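Long-range contact in DNA repair protein PprA (Deinococcus deserti, PDB 6MC8), which takes part in the repair of radiation-induced DNA damage, probably by binding DNA and forming filaments, and is linked to genome segregation: residues Leu65-His77 / Leu85-Asp97. The protein carries 2 engineered substitutions. Residues are numbered along the deposited sequence; the frame is centred on the assembly and turned at random.
Sequences LEAQLTQELRLAH and LHLQHSARLIHTD
Helix segment 65-77 runs roughly antiparallel to strand 89-95, their axes 6.4 Å apart at closest and their directions 144° apart, with Thr70 beside Ser90 and Glu66 beside Arg92. Within this chain the strand is outermost in its three-stranded antiparallel sheet: its backbone pairs with strand 100-107 through Ser90, Arg92 and Ile94, and the polar groups of alternate residues turn to the helix. Three helix side chains, one per turn, meet them. Glu66, extended beyond CG, brings OE2 to Leu93 N at 2.7 Å, met on the anti side, with the N-H tilted out of the carboxylate plane. Thr70 OG1 accepts from Ala91 N at 3.1 Å; a chi1 of -61° sets this hydroxyl beside its own backbone N, where it donates to Glu66 O one turn back, so a single small group relays between helix and strand. The long chain of Arg74 reaches His89 O, NE bonding at 2.8 Å in the carbonyl plane and NH2 only weakly, while the methyl CG2 of Thr70 covers one guanidinium face. Beneath this polar row, Ala91 is small enough to let Leu69 CB within 3.7 Å of its CB, and Leu93 turns CD1 to Leu65 and CD2 to Leu69. At the other end the buried rings of His77 and His89 stack face to face, centroids 3.9 Å apart and planes at 10°. His89 NE2 is fixed by Leu84 O, and Tyr126 and Trp80 meet His77 edge-to-face. Glu, Thr and Arg thus satisfy backbone groups that a further strand might otherwise pair with, and the helix covers this edge and probably discourages further strand pairing.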
loop_
_atom_site.group_PDB
_atom_site.type_symbol
_atom_site.label_atom_id
_atom_site.label_comp_id
_atom_site.label_asym_id
_atom_site.label_seq_id
_atom_site.Cartn_x
_atom_site.Cartn_y
_atom_site.Cartn_z
ATOM N N LEU A 65 29.922 7.640 10.654
ATOM C CA LEU A 65 29.915 9.019 10.175
ATOM C C LEU A 65 28.962 9.205 9.003
ATOM O O LEU A 65 28.213 10.184 8.958
ATOM C CB LEU A 65 31.325 9.442 9.773
ATOM C CG LEU A 65 32.342 9.670 10.885
ATOM C CD1 LEU A 65 33.712 9.870 10.291
ATOM C CD2 LEU A 65 31.946 10.868 11.705
ATOM N N GLU A 66 28.968 8.269 8.051
ATOM C CA GLU A 66 28.100 8.387 6.886
ATOM C C GLU A 66 26.642 8.150 7.250
ATOM O O GLU A 66 25.740 8.643 6.564
ATOM C CB GLU A 66 28.556 7.416 5.798
ATOM C CG GLU A 66 29.829 7.849 5.096
ATOM C CD GLU A 66 30.383 6.794 4.169
ATOM O OE1 GLU A 66 29.883 5.655 4.196
ATOM O OE2 GLU A 66 31.322 7.106 3.415
ATOM N N ALA A 67 26.389 7.400 8.321
ATOM C CA ALA A 67 25.022 7.247 8.802
ATOM C C ALA A 67 24.512 8.542 9.418
ATOM O O ALA A 67 23.331 8.875 9.288
ATOM C CB ALA A 67 24.941 6.102 9.809
ATOM N N GLN A 68 25.393 9.289 10.083
ATOM C CA GLN A 68 24.995 10.571 10.646
ATOM C C GLN A 68 24.877 11.634 9.562
ATOM O O GLN A 68 24.023 12.521 9.650
ATOM C CB GLN A 68 25.987 10.998 11.724
ATOM C CG GLN A 68 25.593 12.236 12.500
ATOM C CD GLN A 68 24.365 12.019 13.353
ATOM O OE1 GLN A 68 24.174 10.951 13.918
ATOM N NE2 GLN A 68 23.540 13.046 13.470
ATOM N N LEU A 69 25.686 11.522 8.514
ATOM C CA LEU A 69 25.627 12.468 7.381
ATOM C C LEU A 69 24.293 12.322 6.658
ATOM O O LEU A 69 23.703 13.304 6.300
ATOM C CB LEU A 69 26.811 12.216 6.451
ATOM C CG LEU A 69 28.142 12.766 6.928
ATOM C CD1 LEU A 69 29.222 12.407 5.958
ATOM C CD2 LEU A 69 28.083 14.249 7.066
ATOM N N THR A 70 23.878 11.088 6.484
ATOM C CA THR A 70 22.606 10.719 5.861
ATOM C C THR A 70 21.453 11.170 6.740
ATOM O O THR A 70 20.487 11.583 6.211
ATOM C CB THR A 70 22.600 9.218 5.603
ATOM O OG1 THR A 70 23.684 9.018 4.715
ATOM C CG2 THR A 70 21.321 8.713 4.993
ATOM N N GLN A 71 21.590 11.031 8.046
ATOM C CA GLN A 71 20.511 11.412 8.968
ATOM C C GLN A 71 20.305 12.914 8.893
ATOM O O GLN A 71 19.186 13.315 8.811
ATOM C CB GLN A 71 20.788 10.888 10.372
ATOM C CG GLN A 71 19.816 11.400 11.414
ATOM C CD GLN A 71 20.088 10.961 12.828
ATOM O OE1 GLN A 71 20.576 11.701 13.650
ATOM N NE2 GLN A 71 19.755 9.730 13.137
ATOM N N GLU A 72 21.387 13.672 8.829
ATOM C CA GLU A 72 21.280 15.122 8.844
ATOM C C GLU A 72 20.860 15.664 7.484
ATOM O O GLU A 72 20.190 16.698 7.404
ATOM C CB GLU A 72 22.604 15.726 9.297
ATOM C CG GLU A 72 22.920 15.430 10.745
ATOM C CD GLU A 72 24.252 15.986 11.183
ATOM O OE1 GLU A 72 24.999 16.491 10.328
ATOM O OE2 GLU A 72 24.555 15.922 12.390
ATOM N N LEU A 73 21.240 14.974 6.406
ATOM C CA LEU A 73 20.811 15.371 5.070
ATOM C C LEU A 73 19.317 15.146 4.876
ATOM O O LEU A 73 18.644 15.948 4.220
ATOM C CB LEU A 73 21.606 14.602 4.020
ATOM C CG LEU A 73 21.325 14.860 2.540
ATOM C CD1 LEU A 73 21.742 16.252 2.117
ATOM C CD2 LEU A 73 22.000 13.811 1.696
ATOM N N ARG A 74 18.779 14.065 5.440
ATOM C CA ARG A 74 17.351 13.799 5.313
ATOM C C ARG A 74 16.532 14.745 6.180
ATOM O O ARG A 74 15.411 15.110 5.816
ATOM C CB ARG A 74 17.057 12.343 5.666
ATOM C CG ARG A 74 17.550 11.350 4.636
ATOM C CD ARG A 74 17.384 9.924 5.109
ATOM N NE ARG A 74 17.901 8.978 4.131
ATOM C CZ ARG A 74 18.039 7.676 4.346
ATOM N NH1 ARG A 74 17.722 7.159 5.522
ATOM N NH2 ARG A 74 18.523 6.897 3.392
ATOM N N LEU A 75 17.074 15.157 7.325
ATOM C CA LEU A 75 16.378 16.134 8.153
ATOM C C LEU A 75 16.425 17.517 7.517
ATOM O O LEU A 75 15.482 18.303 7.647
ATOM C CB LEU A 75 16.974 16.153 9.561
ATOM C CG LEU A 75 16.288 17.064 10.581
ATOM C CD1 LEU A 75 14.832 16.671 10.747
ATOM C CD2 LEU A 75 16.997 17.024 11.912
ATOM N N ALA A 76 17.508 17.820 6.801
ATOM C CA ALA A 76 17.597 19.097 6.106
ATOM C C ALA A 76 16.653 19.148 4.913
ATOM O O ALA A 76 16.093 20.204 4.607
ATOM C CB ALA A 76 19.037 19.358 5.671
ATOM N N HIS A 77 16.453 18.017 4.231
ATOM C CA HIS A 77 15.532 18.002 3.100
ATOM C C HIS A 77 14.078 18.020 3.547
ATOM O O HIS A 77 13.199 18.421 2.777
ATOM C CB HIS A 77 15.793 16.804 2.194
ATOM C CG HIS A 77 16.902 17.018 1.220
ATOM N ND1 HIS A 77 16.782 17.878 0.152
ATOM C CD2 HIS A 77 18.135 16.474 1.128
ATOM C CE1 HIS A 77 17.900 17.867 -0.545
ATOM N NE2 HIS A 77 18.737 17.021 0.023
ATOM N N LEU A 85 10.817 14.191 -1.537
ATOM C CA LEU A 85 10.531 13.143 -0.565
ATOM C C LEU A 85 10.308 11.787 -1.215
ATOM O O LEU A 85 10.394 10.763 -0.533
ATOM C CB LEU A 85 9.313 13.540 0.266
ATOM C CG LEU A 85 9.528 14.730 1.195
ATOM C CD1 LEU A 85 8.221 15.207 1.790
ATOM C CD2 LEU A 85 10.489 14.340 2.289
ATOM N N HIS A 86 10.020 11.759 -2.513
ATOM C CA HIS A 86 9.933 10.523 -3.276
ATOM C C HIS A 86 11.298 9.971 -3.656
ATOM O O HIS A 86 11.374 8.852 -4.171
ATOM C CB HIS A 86 9.107 10.753 -4.539
ATOM C CG HIS A 86 9.746 11.691 -5.510
ATOM N ND1 HIS A 86 9.761 13.055 -5.326
ATOM C CD2 HIS A 86 10.387 11.462 -6.679
ATOM C CE1 HIS A 86 10.393 13.625 -6.334
ATOM N NE2 HIS A 86 10.781 12.681 -7.170
ATOM N N LEU A 87 12.365 10.723 -3.425
ATOM C CA LEU A 87 13.725 10.285 -3.673
ATOM C C LEU A 87 14.385 9.907 -2.354
ATOM O O LEU A 87 13.999 10.380 -1.283
ATOM C CB LEU A 87 14.531 11.384 -4.370
ATOM C CG LEU A 87 13.989 11.884 -5.709
ATOM C CD1 LEU A 87 14.799 13.062 -6.208
ATOM C CD2 LEU A 87 13.951 10.778 -6.742
ATOM N N GLN A 88 15.388 9.044 -2.441
ATOM C CA GLN A 88 16.138 8.602 -1.275
ATOM C C GLN A 88 17.478 9.320 -1.236
ATOM O O GLN A 88 18.258 9.240 -2.187
ATOM C CB GLN A 88 16.333 7.086 -1.299
ATOM C CG GLN A 88 17.050 6.530 -0.088
ATOM C CD GLN A 88 17.078 5.015 -0.071
ATOM O OE1 GLN A 88 16.547 4.362 -0.966
ATOM N NE2 GLN A 88 17.704 4.447 0.950
ATOM N N HIS A 89 17.737 10.019 -0.135
ATOM C CA HIS A 89 18.918 10.853 0.018
ATOM C C HIS A 89 19.926 10.167 0.926
ATOM O O HIS A 89 19.555 9.580 1.944
ATOM C CB HIS A 89 18.552 12.217 0.608
ATOM C CG HIS A 89 17.600 13.008 -0.231
ATOM N ND1 HIS A 89 17.982 13.652 -1.385
ATOM C CD2 HIS A 89 16.282 13.267 -0.076
ATOM C CE1 HIS A 89 16.940 14.270 -1.907
ATOM N NE2 HIS A 89 15.896 14.052 -1.132
ATOM N N SER A 90 21.193 10.289 0.569
ATOM C CA SER A 90 22.308 9.711 1.357
ATOM C C SER A 90 23.606 10.462 1.124
ATOM O O SER A 90 23.712 11.178 0.172
ATOM C CB SER A 90 22.501 8.267 1.133
ATOM O OG SER A 90 22.766 8.016 -0.197
ATOM N N ALA A 91 24.531 10.307 2.046
ATOM C CA ALA A 91 25.843 10.945 1.900
ATOM C C ALA A 91 26.925 9.906 2.145
ATOM O O ALA A 91 26.664 8.910 2.816
ATOM C CB ALA A 91 25.975 12.095 2.838
ATOM N N ARG A 92 28.051 10.097 1.477
ATOM C CA ARG A 92 29.217 9.248 1.673
ATOM C C ARG A 92 30.464 10.114 1.710
ATOM O O ARG A 92 30.517 11.184 1.101
ATOM C CB ARG A 92 29.348 8.179 0.577
ATOM C CG ARG A 92 28.327 7.064 0.690
ATOM C CD ARG A 92 28.425 6.067 -0.437
ATOM N NE ARG A 92 27.368 5.066 -0.337
ATOM C CZ ARG A 92 27.133 4.132 -1.248
ATOM N NH1 ARG A 92 27.878 4.068 -2.341
ATOM N NH2 ARG A 92 26.147 3.269 -1.069
ATOM N N LEU A 93 31.466 9.640 2.442
ATOM C CA LEU A 93 32.717 10.366 2.569
ATOM C C LEU A 93 33.619 10.099 1.375
ATOM O O LEU A 93 33.634 8.999 0.819
ATOM C CB LEU A 93 33.440 9.971 3.852
ATOM C CG LEU A 93 32.841 10.405 5.183
ATOM C CD1 LEU A 93 33.609 9.761 6.313
ATOM C CD2 LEU A 93 32.890 11.911 5.303
ATOM N N ILE A 94 34.358 11.137 1.023
ATOM C CA ILE A 94 35.385 11.053 -0.035
ATOM C C ILE A 94 36.704 11.354 0.661
ATOM O O ILE A 94 36.859 12.404 1.198
ATOM C CB ILE A 94 35.066 11.962 -1.221
ATOM C CG1 ILE A 94 33.713 11.601 -1.822
ATOM C CG2 ILE A 94 36.157 11.864 -2.254
ATOM C CD1 ILE A 94 33.210 12.583 -2.812
ATOM N N HIS A 95 37.564 10.355 0.689
ATOM C CA HIS A 95 38.884 10.441 1.341
ATOM C C HIS A 95 39.980 10.654 0.301
ATOM O O HIS A 95 39.731 10.425 -0.879
ATOM C CB HIS A 95 39.161 9.122 2.048
ATOM C CG HIS A 95 38.371 8.885 3.285
ATOM N ND1 HIS A 95 37.272 8.070 3.305
ATOM C CD2 HIS A 95 38.555 9.296 4.543
ATOM C CE1 HIS A 95 36.802 8.016 4.524
ATOM N NE2 HIS A 95 37.580 8.738 5.303
ATOM N N THR A 96 41.116 11.153 0.760
ATOM C CA THR A 96 42.350 11.292 -0.048
ATOM C C THR A 96 43.504 10.907 0.880
ATOM O O THR A 96 43.940 11.767 1.651
ATOM C CB THR A 96 42.520 12.670 -0.682
ATOM O OG1 THR A 96 42.565 13.636 0.364
ATOM C CG2 THR A 96 41.466 13.005 -1.709
ATOM N N ASP A 97 43.922 9.641 0.804
ATOM C CA ASP A 97 44.946 9.056 1.679
ATOM C C ASP A 97 44.540 9.171 3.150
ATOM O O ASP A 97 45.160 9.870 3.949
ATOM C CB ASP A 97 46.322 9.684 1.426
#